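Local coordinates for orotidine 5'-phosphate decarboxylase (Streptomyces avermitilis, PDB 3V75), which probably catalyses the decarboxylation of orotidine 5'-phosphate to UMP, the last step of de novo UMP synthesis, at residues V43-H48 and E65-T70; R271-H276 and T285-F290. All coordinates share one frame; numbering follows the deposited sequence. Where two conformers were deposited one is given.

Interaction 1 of 2, residues V43-H48 and E65-T70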
loop_
_atom_site.group_PDB
_atom_site.type_symbol
_atom_site.label_atom_id
_atom_site.label_comp_id
_atom_site.label_asym_id
_atom_site.label_seq_id
_atom_site.Cartn_x
_atom_site.Cartn_y
_atom_site.Cartn_z
ATOM N N VAL A 43 -2.944 20.473 -3.327
ATOM C CA VAL A 43 -4.385 20.218 -3.380
ATOM C C VAL A 43 -4.606 18.746 -3.636
ATOM O O VAL A 43 -4.051 18.183 -4.599
ATOM C CB VAL A 43 -5.078 21.081 -4.471
ATOM C CG1 VAL A 43 -6.561 20.696 -4.597
ATOM C CG2 VAL A 43 -4.938 22.565 -4.145
ATOM N N GLY A 44 -5.398 18.093 -2.799
ATOM C CA GLY A 44 -5.695 16.683 -3.016
ATOM C C GLY A 44 -6.523 16.506 -4.275
ATOM O O GLY A 44 -7.320 17.383 -4.664
ATOM N N ILE A 45 -6.357 15.371 -4.952
ATOM C CA ILE A 45 -7.318 15.006 -5.991
ATOM C C ILE A 45 -7.996 13.762 -5.424
ATOM O O ILE A 45 -7.438 12.633 -5.468
ATOM C CB ILE A 45 -6.661 14.726 -7.343
ATOM C CG1 ILE A 45 -5.774 15.898 -7.761
ATOM C CG2 ILE A 45 -7.726 14.435 -8.416
ATOM C CD1 ILE A 45 -5.112 15.743 -9.165
ATOM N N ASP A 46 -9.187 13.971 -4.846
ATOM C CA ASP A 46 -9.829 13.000 -3.971
ATOM C C ASP A 46 -11.244 12.681 -4.440
ATOM O O ASP A 46 -12.223 13.149 -3.835
ATOM C CB ASP A 46 -9.910 13.571 -2.541
ATOM C CG ASP A 46 -8.559 13.775 -1.935
ATOM O OD1 ASP A 46 -7.696 12.895 -2.067
ATOM O OD2 ASP A 46 -8.317 14.845 -1.338
ATOM N N PRO A 47 -11.382 11.932 -5.543
ATOM C CA PRO A 47 -12.714 11.700 -6.121
ATOM C C PRO A 47 -13.440 10.576 -5.378
ATOM O O PRO A 47 -13.793 9.541 -5.982
ATOM C CB PRO A 47 -12.415 11.289 -7.576
ATOM C CG PRO A 47 -11.015 10.649 -7.462
ATOM C CD PRO A 47 -10.290 11.503 -6.431
ATOM N N HIS A 48 -13.657 10.744 -4.079
ATOM C CA HIS A 48 -14.497 9.779 -3.363
ATOM C C HIS A 48 -15.965 9.999 -3.670
ATOM O O HIS A 48 -16.366 11.058 -4.188
ATOM C CB HIS A 48 -14.237 9.768 -1.849
ATOM C CG HIS A 48 -14.168 11.116 -1.211
ATOM N ND1 HIS A 48 -15.279 11.925 -1.038
ATOM C CD2 HIS A 48 -13.124 11.779 -0.649
ATOM C CE1 HIS A 48 -14.917 13.028 -0.404
ATOM N NE2 HIS A 48 -13.613 12.972 -0.166
ATOM N N GLU A 65 -13.649 10.432 -13.877
ATOM C CA GLU A 65 -12.914 11.064 -14.947
ATOM C C GLU A 65 -13.270 12.559 -15.101
ATOM O O GLU A 65 -12.384 13.400 -15.290
ATOM C CB GLU A 65 -13.181 10.311 -16.233
ATOM C CG GLU A 65 -12.513 10.869 -17.441
ATOM C CD GLU A 65 -12.857 10.031 -18.686
ATOM O OE1 GLU A 65 -14.070 9.690 -18.899
ATOM O OE2 GLU A 65 -11.933 9.734 -19.489
ATOM N N ARG A 66 -14.564 12.889 -15.030
ATOM C CA ARG A 66 -14.968 14.296 -15.171
ATOM C C ARG A 66 -14.424 15.148 -14.011
ATOM O O ARG A 66 -13.947 16.282 -14.211
ATOM C CB ARG A 66 -16.490 14.380 -15.216
ATOM C CG ARG A 66 -17.008 15.803 -15.374
ATOM C CD ARG A 66 -16.561 16.379 -16.719
ATOM N NE ARG A 66 -15.390 17.272 -16.605
ATOM C CZ ARG A 66 -14.858 17.941 -17.638
ATOM N NH1 ARG A 66 -15.397 17.810 -18.852
ATOM N NH2 ARG A 66 -13.832 18.794 -17.474
ATOM N N PHE A 67 -14.498 14.596 -12.806
ATOM C CA PHE A 67 -13.980 15.267 -11.607
ATOM C C PHE A 67 -12.482 15.555 -11.792
ATOM O O PHE A 67 -12.004 16.685 -11.598
ATOM C CB PHE A 67 -14.185 14.345 -10.409
ATOM C CG PHE A 67 -13.664 14.876 -9.106
ATOM C CD1 PHE A 67 -12.330 14.707 -8.743
ATOM C CD2 PHE A 67 -14.518 15.510 -8.203
ATOM C CE1 PHE A 67 -11.852 15.174 -7.531
ATOM C CE2 PHE A 67 -14.043 15.975 -6.956
ATOM C CZ PHE A 67 -12.702 15.813 -6.630
ATOM N N SER A 68 -11.731 14.507 -12.113
ATOM C CA SER A 68 -10.280 14.615 -12.211
ATOM C C SER A 68 -9.858 15.603 -13.307
ATOM O O SER A 68 -8.958 16.447 -13.112
ATOM C CB SER A 68 -9.711 13.209 -12.460
ATOM O OG SER A 68 -10.001 12.391 -11.338
ATOM N N ARG A 69 -10.529 15.526 -14.442
ATOM C CA ARG A 69 -10.230 16.419 -15.534
ATOM C C ARG A 69 -10.477 17.876 -15.137
ATOM O O ARG A 69 -9.675 18.760 -15.459
ATOM C CB ARG A 69 -11.086 16.033 -16.747
ATOM C CG ARG A 69 -10.898 16.959 -17.895
ATOM C CD ARG A 69 -11.659 16.449 -19.119
ATOM N NE ARG A 69 -11.635 17.512 -20.113
ATOM C CZ ARG A 69 -12.066 17.367 -21.355
ATOM N NH1 ARG A 69 -12.549 16.177 -21.732
ATOM N NH2 ARG A 69 -12.005 18.409 -22.196
ATOM N N THR A 70 -11.587 18.133 -14.456
ATOM C CA THR A 70 -11.924 19.499 -14.075
ATOM C C THR A 70 -10.920 20.036 -13.065
ATOM O O THR A 70 -10.524 21.214 -13.144
ATOM C CB THR A 70 -13.344 19.548 -13.479
ATOM O OG1 THR A 70 -14.265 19.310 -14.539
ATOM C CG2 THR A 70 -13.623 20.901 -12.808
#
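Ser68 OG is hydrogen-bonded to Leu64 O, one turn back in its own helix, and from there lies 4.2 Å from Ile45 CG2 on the first strand of the beta/alpha barrel. Just past that strand the chain makes an inverse gamma turn centred on Pro47, closed by a weak 2.8 Å bond from His48 N to Asp46 O. Helix 61-75 packs against this turn, chiefly through one aromatic ring. Phe67 has CG anti to its own nitrogen (chi1 178°), which sends the ring out from the helix and across Pro47 at about a right angle. Pro47 CA then sits over one ring face in a CH-pi contact, 4.1 Å from the Phe67 centroid and 19° off the normal, while Pro47 CB touches Phe67 CD1 at 3.6 Å. Ile45 meets the same ring differently: its CG2 lies at the edge, 4.3 Å from Phe67 CE1. Trp55 also meets the Phe67 ring. Asp46 faces two ways. Its CB points away from the helix and its OD2 is hydrogen-bonded to Ser270, with the side chain about 9 Å from that of Lys119, the predicted proton donor. Its backbone N is buried without a polar partner. Toward the helix it offers its carbonyl oxygen, and Phe67 CZ comes obliquely to 3.9 Å from Asp46 O.

Interaction 2 of 2, residues R271-H276 and T285-F290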
loop_
_atom_site.group_PDB
_atom_site.type_symbol
_atom_site.label_atom_id
_atom_site.label_comp_id
_atom_site.label_asym_id
_atom_site.label_seq_id
_atom_site.Cartn_x
_atom_site.Cartn_y
_atom_site.Cartn_z
ATOM N N ARG A 271 -11.002 18.971 1.046
ATOM C CA ARG A 271 -12.346 19.563 0.950
ATOM C C ARG A 271 -12.369 21.108 0.867
ATOM O O ARG A 271 -13.202 21.667 0.140
ATOM C CB ARG A 271 -13.189 19.115 2.151
ATOM C CG ARG A 271 -14.643 19.606 2.026
ATOM C CD ARG A 271 -15.606 19.022 3.076
ATOM N NE ARG A 271 -16.946 19.513 2.821
ATOM C CZ ARG A 271 -17.689 19.182 1.768
ATOM N NH1 ARG A 271 -17.243 18.263 0.885
ATOM N NH2 ARG A 271 -18.884 19.727 1.599
ATOM N N GLY A 272 -11.470 21.784 1.581
ATOM C CA GLY A 272 -11.458 23.242 1.602
ATOM C C GLY A 272 -11.357 23.852 0.222
ATOM O O GLY A 272 -11.828 24.999 -0.001
ATOM N N VAL A 273 -10.718 23.136 -0.712
ATOM C CA VAL A 273 -10.708 23.562 -2.113
ATOM C C VAL A 273 -11.744 22.802 -2.948
ATOM O O VAL A 273 -12.556 23.409 -3.664
ATOM C CB VAL A 273 -9.289 23.403 -2.753
ATOM C CG1 VAL A 273 -9.335 23.587 -4.258
ATOM C CG2 VAL A 273 -8.318 24.420 -2.117
ATOM N N LEU A 274 -11.726 21.484 -2.849
ATOM C CA LEU A 274 -12.537 20.647 -3.717
ATOM C C LEU A 274 -14.036 20.829 -3.576
ATOM O O LEU A 274 -14.771 20.593 -4.554
ATOM C CB LEU A 274 -12.182 19.156 -3.529
ATOM C CG LEU A 274 -10.711 18.812 -3.866
ATOM C CD1 LEU A 274 -10.404 17.355 -3.463
ATOM C CD2 LEU A 274 -10.358 19.038 -5.375
ATOM N N ARG A 275 -14.515 21.215 -2.391
ATOM C CA ARG A 275 -15.971 21.373 -2.256
ATOM C C ARG A 275 -16.510 22.478 -3.154
ATOM O O ARG A 275 -17.727 22.546 -3.375
ATOM C CB ARG A 275 -16.382 21.686 -0.819
ATOM C CG ARG A 275 -15.975 23.060 -0.309
ATOM C CD ARG A 275 -16.495 23.215 1.116
ATOM N NE ARG A 275 -16.182 24.508 1.710
ATOM C CZ ARG A 275 -16.910 25.608 1.547
ATOM N NH1 ARG A 275 -17.974 25.581 0.759
ATOM N NH2 ARG A 275 -16.543 26.741 2.150
ATOM N N HIS A 276 -15.632 23.350 -3.653
ATOM C CA HIS A 276 -16.061 24.453 -4.521
ATOM C C HIS A 276 -16.263 24.063 -5.972
ATOM O O HIS A 276 -16.836 24.835 -6.739
ATOM C CB HIS A 276 -15.090 25.613 -4.412
ATOM C CG HIS A 276 -15.073 26.201 -3.044
ATOM N ND1 HIS A 276 -16.082 27.016 -2.591
ATOM C CD2 HIS A 276 -14.205 26.043 -2.012
ATOM C CE1 HIS A 276 -15.824 27.366 -1.338
ATOM N NE2 HIS A 276 -14.693 26.790 -0.962
ATOM N N THR A 285 -10.318 30.311 -6.947
ATOM C CA THR A 285 -10.368 31.311 -5.892
ATOM C C THR A 285 -9.996 30.683 -4.548
ATOM O O THR A 285 -9.238 31.274 -3.779
ATOM C CB THR A 285 -11.793 31.944 -5.816
ATOM O OG1 THR A 285 -12.029 32.633 -7.051
ATOM C CG2 THR A 285 -11.943 32.952 -4.659
ATOM N N ALA A 286 -10.542 29.500 -4.256
ATOM C CA ALA A 286 -10.266 28.840 -2.975
ATOM C C ALA A 286 -8.804 28.449 -2.874
ATOM O O ALA A 286 -8.181 28.624 -1.829
ATOM C CB ALA A 286 -11.154 27.605 -2.805
ATOM N N ALA A 287 -8.262 27.877 -3.948
ATOM C CA ALA A 287 -6.843 27.489 -3.934
ATOM C C ALA A 287 -5.946 28.715 -3.744
ATOM O O ALA A 287 -4.975 28.677 -2.967
ATOM C CB ALA A 287 -6.473 26.749 -5.221
ATOM N N ASP A 288 -6.230 29.809 -4.449
ATOM C CA ASP A 288 -5.401 31.020 -4.310
ATOM C C ASP A 288 -5.489 31.535 -2.879
ATOM O O ASP A 288 -4.496 32.003 -2.310
ATOM C CB ASP A 288 -5.882 32.158 -5.236
ATOM C CG ASP A 288 -5.512 31.947 -6.697
ATOM O OD1 ASP A 288 -4.712 31.038 -6.988
ATOM O OD2 ASP A 288 -6.058 32.699 -7.547
ATOM N N ARG A 289 -6.683 31.472 -2.288
ATOM C CA ARG A 289 -6.855 32.005 -0.935
ATOM C C ARG A 289 -6.079 31.178 0.099
ATOM O O ARG A 289 -5.396 31.744 0.974
ATOM C CB ARG A 289 -8.321 32.062 -0.530
ATOM C CG ARG A 289 -8.466 32.336 0.950
ATOM C CD ARG A 289 -9.946 32.388 1.360
ATOM N NE ARG A 289 -10.695 31.306 0.718
ATOM C CZ ARG A 289 -11.043 30.134 1.263
ATOM N NH1 ARG A 289 -11.771 29.268 0.538
ATOM N NH2 ARG A 289 -10.759 29.853 2.536
ATOM N N PHE A 290 -6.179 29.855 0.022
ATOM C CA PHE A 290 -5.374 29.030 0.923
ATOM C C PHE A 290 -3.891 29.308 0.756
ATOM O O PHE A 290 -3.187 29.495 1.755
ATOM C CB PHE A 290 -5.636 27.533 0.740
ATOM C CG PHE A 290 -6.816 27.031 1.514
ATOM C CD1 PHE A 290 -6.683 26.727 2.858
ATOM C CD2 PHE A 290 -8.060 26.890 0.921
ATOM C CE1 PHE A 290 -7.761 26.253 3.603
ATOM C CE2 PHE A 290 -9.144 26.438 1.656
ATOM C CZ PHE A 290 -8.992 26.111 2.997
HETATM O O HOH W 1 -13.093 26.892 1.400
#
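Val273, Ala286 and Phe290 bury most of the surface where two helices from the C-terminal part of the beta/alpha barrel chain meet: the short helix 271-274, which follows the eighth strand, and the long helix 280-299. Gly272 and Ala286, both small, let the helices come close, and the nearest CA atoms, those of Val273 and Ala286, are 5.4 Å apart. The branch of Val273 that does the work is CG2, which lies anti to the carbonyl carbon while CG1 takes the place anti to the nitrogen (chi1 169°). Val273 CG2 rests 3.9 Å from Ala287 CA and extends to the Phe290 ring, which it meets obliquely. Leu75 of helix 61-75 packs against both Val273 and Ala287. Ala286 points its methyl toward segment 271-276, where Ala286 CB is 3.5 Å from His276 CD2 and also touches Gly272 O. Phe290 turns an edge to the same carbonyl, with its CE2 3.5 Å from Gly272 O and the oxygen near the ring plane. Because Gly272 carries no side chain, Phe290 CZ can approach its CA to 4.0 Å. On the polar side one water joins the helices. Arg289 bends at chi3 (43°), and its guanidinium stands 79° from the His276 ring. The water lies in both planes, donating to Gly272 O at 2.7 Å, bonding to His276 NE2, and accepting from Arg289 NH1 at 2.9 Å.

How the interactions relate
From the N terminus, the chain enters interaction 1 on the first barrel strand, passes through helix 49-54, and closes the contact on helix 61-75, a loop of 16 intervening residues. Interaction 2 opens only after the eighth strand and closes across eight residues, so the two loops follow in series and neither nest nor cross. The closed barrel nevertheless makes them neighbours, for its first and last strands lie side by side and Gly44 is joined to Val269 by backbone bonding. Leu274 bridges the contacts: its CD1 is 3.3 Å from Gly44 O and its CD2 is 4.2 Å from Phe67 CZ. Val43 CG1 meets Val273 CG1 at 4.0 Å.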